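Local coordinates for CLIP-associating protein 2 (Mus musculus, PDB 3WOZ), which probably binds tubulin through this HEAT-repeat TOG domain and contributes to the control of microtubule dynamics, at residues V7-V10 and L11-C14; G25-G28 and L29-L32. All coordinates share one frame; numbering follows the deposited sequence.

Contact 1 (V7-V10 and L11-C14); sequences VAEV and LNRC
Glu9 and Arg13 meet one helical turn apart, and Asn12 lies close to the Glu9 carboxylate, in a short helix that illustrates how the backbone fixes the frame within which polar side chains find looser partners. The amides of Leu11, Asn12, Arg13 and Cys14 donate in turn to the carbonyl oxygens of Val7, Ala8, Glu9 and Val10. Leu11 N sits 3.0 Å from Val7 O in a nearly straight bond, whereas Asn12 N, also 3.0 Å from Ala8 O, makes a more bent one (N-H...O 146°). The amide N of Glu9 is taken by the carboxylate of Asp6, the residue just before Val7.

The side-chain pairing is weaker. With its CG anti to the backbone N (chi1 178°) and a bend at chi2, Glu9 carries its carboxylate forward to Asn12 and Arg13 in the next turn. There OE2 lies 4.0 Å from Arg13 NE, too far for a salt bridge, and the carboxylate and guanidinium planes are 41° apart. OE1 comes 3.5 Å from Asn12 ND2, the two flat groups standing nearly perpendicular. An alanine in place of Glu9 would probably deprive the Arg13 guanidinium of this nearby negative charge and leave its arm freer to turn.

On the buried flank, Val7 and Leu11 run alongside each other, CG1 of the valine 4.0 Å from CD1 of the leucine. Leu11 continues onto Leu47 and Ile50 of helix 41-54, while Val10 packs on Leu29 and Leu32 of helix 19-34. The chemistry is thus two-sided: apolar side chains pack the helix against helices 19-34 and 41-54, and on the polar side the attraction between Glu9 and Arg13 is likely to be modest, so that the directional hold between these residues comes from the backbone bonds.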
ATOM      1  N   VAL A   7     -27.577  -2.974   8.138  1.00 65.44           N
ATOM      2  CA  VAL A   7     -26.132  -2.725   8.223  1.00 64.47           C
ATOM      3  C   VAL A   7     -25.464  -3.469   9.386  1.00 63.91           C
ATOM      4  O   VAL A   7     -24.477  -4.184   9.181  1.00 63.65           O
ATOM      5  CB  VAL A   7     -25.796  -1.210   8.284  1.00 64.44           C
ATOM      6  CG1 VAL A   7     -24.304  -0.998   8.526  1.00 64.08           C
ATOM      7  CG2 VAL A   7     -26.219  -0.519   6.996  1.00 64.26           C
ATOM      8  N   ALA A   8     -26.008  -3.303  10.592  1.00 63.13           N
ATOM      9  CA  ALA A   8     -25.468  -3.963  11.785  1.00 62.34           C
ATOM     10  C   ALA A   8     -25.345  -5.478  11.595  1.00 61.73           C
ATOM     11  O   ALA A   8     -24.343  -6.076  11.985  1.00 61.78           O
ATOM     12  CB  ALA A   8     -26.317  -3.637  13.009  1.00 62.41           C
ATOM     13  N   GLU A   9     -26.358  -6.077  10.973  1.00 60.90           N
ATOM     14  CA  GLU A   9     -26.383  -7.515  10.706  1.00 60.25           C
ATOM     15  C   GLU A   9     -25.393  -7.940   9.618  1.00 59.51           C
ATOM     16  O   GLU A   9     -24.747  -8.980   9.744  1.00 59.30           O
ATOM     17  CB  GLU A   9     -27.807  -7.974  10.354  1.00 60.37           C
ATOM     18  CG  GLU A   9     -27.953  -9.465  10.015  1.00 61.28           C
ATOM     19  CD  GLU A   9     -27.879 -10.391  11.229  1.00 62.67           C
ATOM     20  OE1 GLU A   9     -27.130 -10.099  12.189  1.00 63.03           O
ATOM     21  OE2 GLU A   9     -28.576 -11.432  11.215  1.00 63.38           O
ATOM     22  N   VAL A  10     -25.290  -7.144   8.553  1.00 58.67           N
ATOM     23  CA  VAL A  10     -24.317  -7.403   7.492  1.00 57.88           C
ATOM     24  C   VAL A  10     -22.908  -7.436   8.082  1.00 57.53           C
ATOM     25  O   VAL A  10     -22.139  -8.361   7.812  1.00 57.42           O
ATOM     26  CB  VAL A  10     -24.419  -6.372   6.334  1.00 57.87           C
ATOM     27  CG1 VAL A  10     -23.157  -6.378   5.477  1.00 57.38           C
ATOM     28  CG2 VAL A  10     -25.633  -6.660   5.468  1.00 57.44           C
ATOM     29  N   LEU A  11     -22.596  -6.443   8.913  1.00 57.12           N
ATOM     30  CA  LEU A  11     -21.294  -6.351   9.568  1.00 56.74           C
ATOM     31  C   LEU A  11     -21.079  -7.498  10.552  1.00 56.60           C
ATOM     32  O   LEU A  11     -19.960  -7.997  10.685  1.00 56.48           O
ATOM     33  CB  LEU A  11     -21.117  -4.988  10.251  1.00 56.54           C
ATOM     34  CG  LEU A  11     -21.123  -3.745   9.344  1.00 56.27           C
ATOM     35  CD1 LEU A  11     -20.940  -2.472  10.159  1.00 55.72           C
ATOM     36  CD2 LEU A  11     -20.061  -3.831   8.251  1.00 55.70           C
ATOM     37  N   ASN A  12     -22.156  -7.919  11.219  1.00 56.49           N
ATOM     38  CA  ASN A  12     -22.130  -9.098  12.093  1.00 56.41           C
ATOM     39  C   ASN A  12     -21.726 -10.364  11.340  1.00 56.02           C
ATOM     40  O   ASN A  12     -20.912 -11.146  11.827  1.00 56.01           O
ATOM     41  CB  ASN A  12     -23.493  -9.319  12.769  1.00 56.63           C
ATOM     42  CG  ASN A  12     -23.738  -8.375  13.942  1.00 57.27           C
ATOM     43  OD1 ASN A  12     -22.813  -7.767  14.486  1.00 58.36           O
ATOM     44  ND2 ASN A  12     -24.999  -8.259  14.340  1.00 58.29           N
ATOM     45  N   ARG A  13     -22.300 -10.552  10.155  1.00 55.66           N
ATOM     46  CA  ARG A  13     -21.999 -11.712   9.317  1.00 55.49           C
ATOM     47  C   ARG A  13     -20.554 -11.691   8.803  1.00 55.07           C
ATOM     48  O   ARG A  13     -19.916 -12.738   8.704  1.00 55.16           O
ATOM     49  CB  ARG A  13     -22.991 -11.813   8.154  1.00 55.68           C
ATOM     50  CG  ARG A  13     -24.415 -12.160   8.571  1.00 56.28           C
ATOM     51  CD  ARG A  13     -25.386 -12.034   7.406  1.00 57.91           C
ATOM     52  NE  ARG A  13     -26.728 -12.479   7.782  1.00 59.95           N
ATOM     53  CZ  ARG A  13     -27.752 -12.619   6.939  1.00 60.82           C
ATOM     54  NH1 ARG A  13     -27.611 -12.346   5.646  1.00 60.31           N
ATOM     55  NH2 ARG A  13     -28.929 -13.039   7.397  1.00 60.79           N
ATOM     56  N   CYS A  14     -20.044 -10.499   8.497  1.00 54.40           N
ATOM     57  CA  CYS A  14     -18.646 -10.323   8.097  1.00 53.90           C
ATOM     58  C   CYS A  14     -17.670 -10.638   9.230  1.00 53.99           C
ATOM     59  O   CYS A  14     -16.553 -11.098   8.979  1.00 53.93           O
ATOM     60  CB  CYS A  14     -18.398  -8.897   7.604  1.00 53.68           C
ATOM     61  SG  CYS A  14     -19.249  -8.472   6.084  1.00 52.30           S
TER

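Contact 2 (G25-G28 and L29-L32); sequences GLLG and LQNL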
ATOM      1  N   GLY A  25     -22.170 -12.211   4.385  1.00 51.79           N
ATOM      2  CA  GLY A  25     -21.979 -10.823   4.808  1.00 50.96           C
ATOM      3  C   GLY A  25     -21.361  -9.938   3.736  1.00 50.51           C
ATOM      4  O   GLY A  25     -21.826  -8.816   3.505  1.00 50.45           O
ATOM      5  N   LEU A  26     -20.314 -10.445   3.082  1.00 49.56           N
ATOM      6  CA  LEU A  26     -19.643  -9.721   1.997  1.00 48.98           C
ATOM      7  C   LEU A  26     -20.554  -9.492   0.789  1.00 48.63           C
ATOM      8  O   LEU A  26     -20.480  -8.448   0.146  1.00 48.47           O
ATOM      9  CB  LEU A  26     -18.348 -10.428   1.575  1.00 48.57           C
ATOM     10  CG  LEU A  26     -17.167 -10.328   2.547  1.00 48.42           C
ATOM     11  CD1 LEU A  26     -16.055 -11.280   2.142  1.00 47.40           C
ATOM     12  CD2 LEU A  26     -16.638  -8.896   2.645  1.00 48.12           C
ATOM     13  N   LEU A  27     -21.401 -10.474   0.488  1.00 48.44           N
ATOM     14  CA  LEU A  27     -22.431 -10.321  -0.541  1.00 48.28           C
ATOM     15  C   LEU A  27     -23.409  -9.204  -0.166  1.00 47.99           C
ATOM     16  O   LEU A  27     -23.756  -8.374  -1.004  1.00 47.81           O
ATOM     17  CB  LEU A  27     -23.184 -11.635  -0.769  1.00 48.31           C
ATOM     18  CG  LEU A  27     -22.425 -12.792  -1.433  1.00 48.67           C
ATOM     19  CD1 LEU A  27     -23.216 -14.088  -1.334  1.00 48.59           C
ATOM     20  CD2 LEU A  27     -22.085 -12.478  -2.885  1.00 48.85           C
ATOM     21  N   GLY A  28     -23.835  -9.195   1.099  1.00 47.64           N
ATOM     22  CA  GLY A  28     -24.701  -8.141   1.637  1.00 47.24           C
ATOM     23  C   GLY A  28     -24.038  -6.775   1.617  1.00 46.89           C
ATOM     24  O   GLY A  28     -24.663  -5.784   1.249  1.00 46.74           O
ATOM     25  N   LEU A  29     -22.761  -6.733   1.997  1.00 46.64           N
ATOM     26  CA  LEU A  29     -21.985  -5.493   1.998  1.00 46.17           C
ATOM     27  C   LEU A  29     -21.796  -4.946   0.590  1.00 46.10           C
ATOM     28  O   LEU A  29     -21.959  -3.747   0.363  1.00 45.80           O
ATOM     29  CB  LEU A  29     -20.636  -5.696   2.695  1.00 45.96           C
ATOM     30  CG  LEU A  29     -19.614  -4.553   2.696  1.00 45.80           C
ATOM     31  CD1 LEU A  29     -20.196  -3.248   3.238  1.00 44.79           C
ATOM     32  CD2 LEU A  29     -18.380  -4.968   3.491  1.00 44.65           C
ATOM     33  N   GLN A  30     -21.460  -5.831  -0.348  1.00 46.26           N
ATOM     34  CA  GLN A  30     -21.317  -5.461  -1.754  1.00 46.51           C
ATOM     35  C   GLN A  30     -22.606  -4.816  -2.259  1.00 46.60           C
ATOM     36  O   GLN A  30     -22.574  -3.776  -2.919  1.00 46.33           O
ATOM     37  CB  GLN A  30     -20.962  -6.687  -2.606  1.00 46.53           C
ATOM     38  CG  GLN A  30     -19.481  -7.071  -2.570  1.00 47.44           C
ATOM     39  CD  GLN A  30     -19.189  -8.465  -3.139  1.00 48.96           C
ATOM     40  OE1 GLN A  30     -18.106  -9.019  -2.921  1.00 49.00           O
ATOM     41  NE2 GLN A  30     -20.150  -9.032  -3.862  1.00 48.31           N
ATOM     42  N   ASN A  31     -23.736  -5.437  -1.926  1.00 46.81           N
ATOM     43  CA  ASN A  31     -25.046  -4.913  -2.291  1.00 47.20           C
ATOM     44  C   ASN A  31     -25.299  -3.526  -1.688  1.00 47.18           C
ATOM     45  O   ASN A  31     -25.751  -2.618  -2.392  1.00 46.92           O
ATOM     46  CB  ASN A  31     -26.144  -5.895  -1.878  1.00 47.36           C
ATOM     47  CG  ASN A  31     -27.329  -5.876  -2.825  1.00 48.49           C
ATOM     48  OD1 ASN A  31     -28.449  -5.580  -2.420  1.00 50.49           O
ATOM     49  ND2 ASN A  31     -27.084  -6.191  -4.093  1.00 49.20           N
ATOM     50  N   LEU A  32     -24.985  -3.375  -0.397  1.00 47.14           N
ATOM     51  CA  LEU A  32     -25.096  -2.090   0.306  1.00 47.41           C
ATOM     52  C   LEU A  32     -24.300  -0.996  -0.398  1.00 47.42           C
ATOM     53  O   LEU A  32     -24.769   0.139  -0.521  1.00 47.53           O
ATOM     54  CB  LEU A  32     -24.600  -2.195   1.758  1.00 47.48           C
ATOM     55  CG  LEU A  32     -25.283  -3.040   2.836  1.00 48.06           C
ATOM     56  CD1 LEU A  32     -24.547  -2.854   4.157  1.00 48.79           C
ATOM     57  CD2 LEU A  32     -26.757  -2.701   3.008  1.00 49.18           C
TER
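Gln30 swings its CG opposite its own carbonyl carbon (chi1 -81°) and then runs extended, which lays the side chain back along the helix over the carbonyl of Leu26. Its CG approaches Leu26 O to 3.2 Å, so one oxygen meets both this methylene and the Gln30 amide N, which donates to it at 2.8 Å. The amide end travels on: NE2 passes 4.1 Å from Leu27 CD2 as the two side chains cross at a slant, and OE1 is hydrogen-bonded by Thr69 of helix 60-77.

Leu29 takes the other course, CG anti to the backbone N (chi1 175°), and reaches toward Leu26, where the two CD2 methyls are 4.4 Å apart in a light contact. Gln30 and Leu29 thus exemplify how neighbouring residues on one helix follow different courses from different first torsions, although both meet the preceding turn.

The backbone bonds of residues 25-32 are regular, although Leu29 N to Gly25 O is short at 2.7 Å. Gly28 O accepts from Leu32 N, and Leu32 CG lies 3.2 Å from that oxygen.

Within the all-helical array, helix 19-34 packs against helices 7-14, 41-54 and 60-77. Leu26 packs on Phe51 and Met54 of helix 41-54 and on Val62 and Met65 of helix 60-77; Leu29 lies against Leu47 and Phe51, and Leu32 rests on Val7 of the N-terminal helix.

Overall arrangement
Contacts 1 and 2 are short eight-residue stretches, about two turns each, of consecutive helices, 7-14 and 19-34, with centres about 9 Å apart, and they show how neighbouring helices share one packed core in a HEAT-repeat domain. They touch directly: CG1 of Val10 lies 3.4 Å from the carbonyl O of Gly25, and Cys14 SG is 3.5 Å from Gly25 C. CB of Arg13 also approaches CA of Gly25 to 3.6 Å, so the glycine backbone itself receives the first helix. Helix 41-54 packs on both. Both contacts lie well out from the chain's centre, at about 26 and 24 Å, in the N-terminal part of the array.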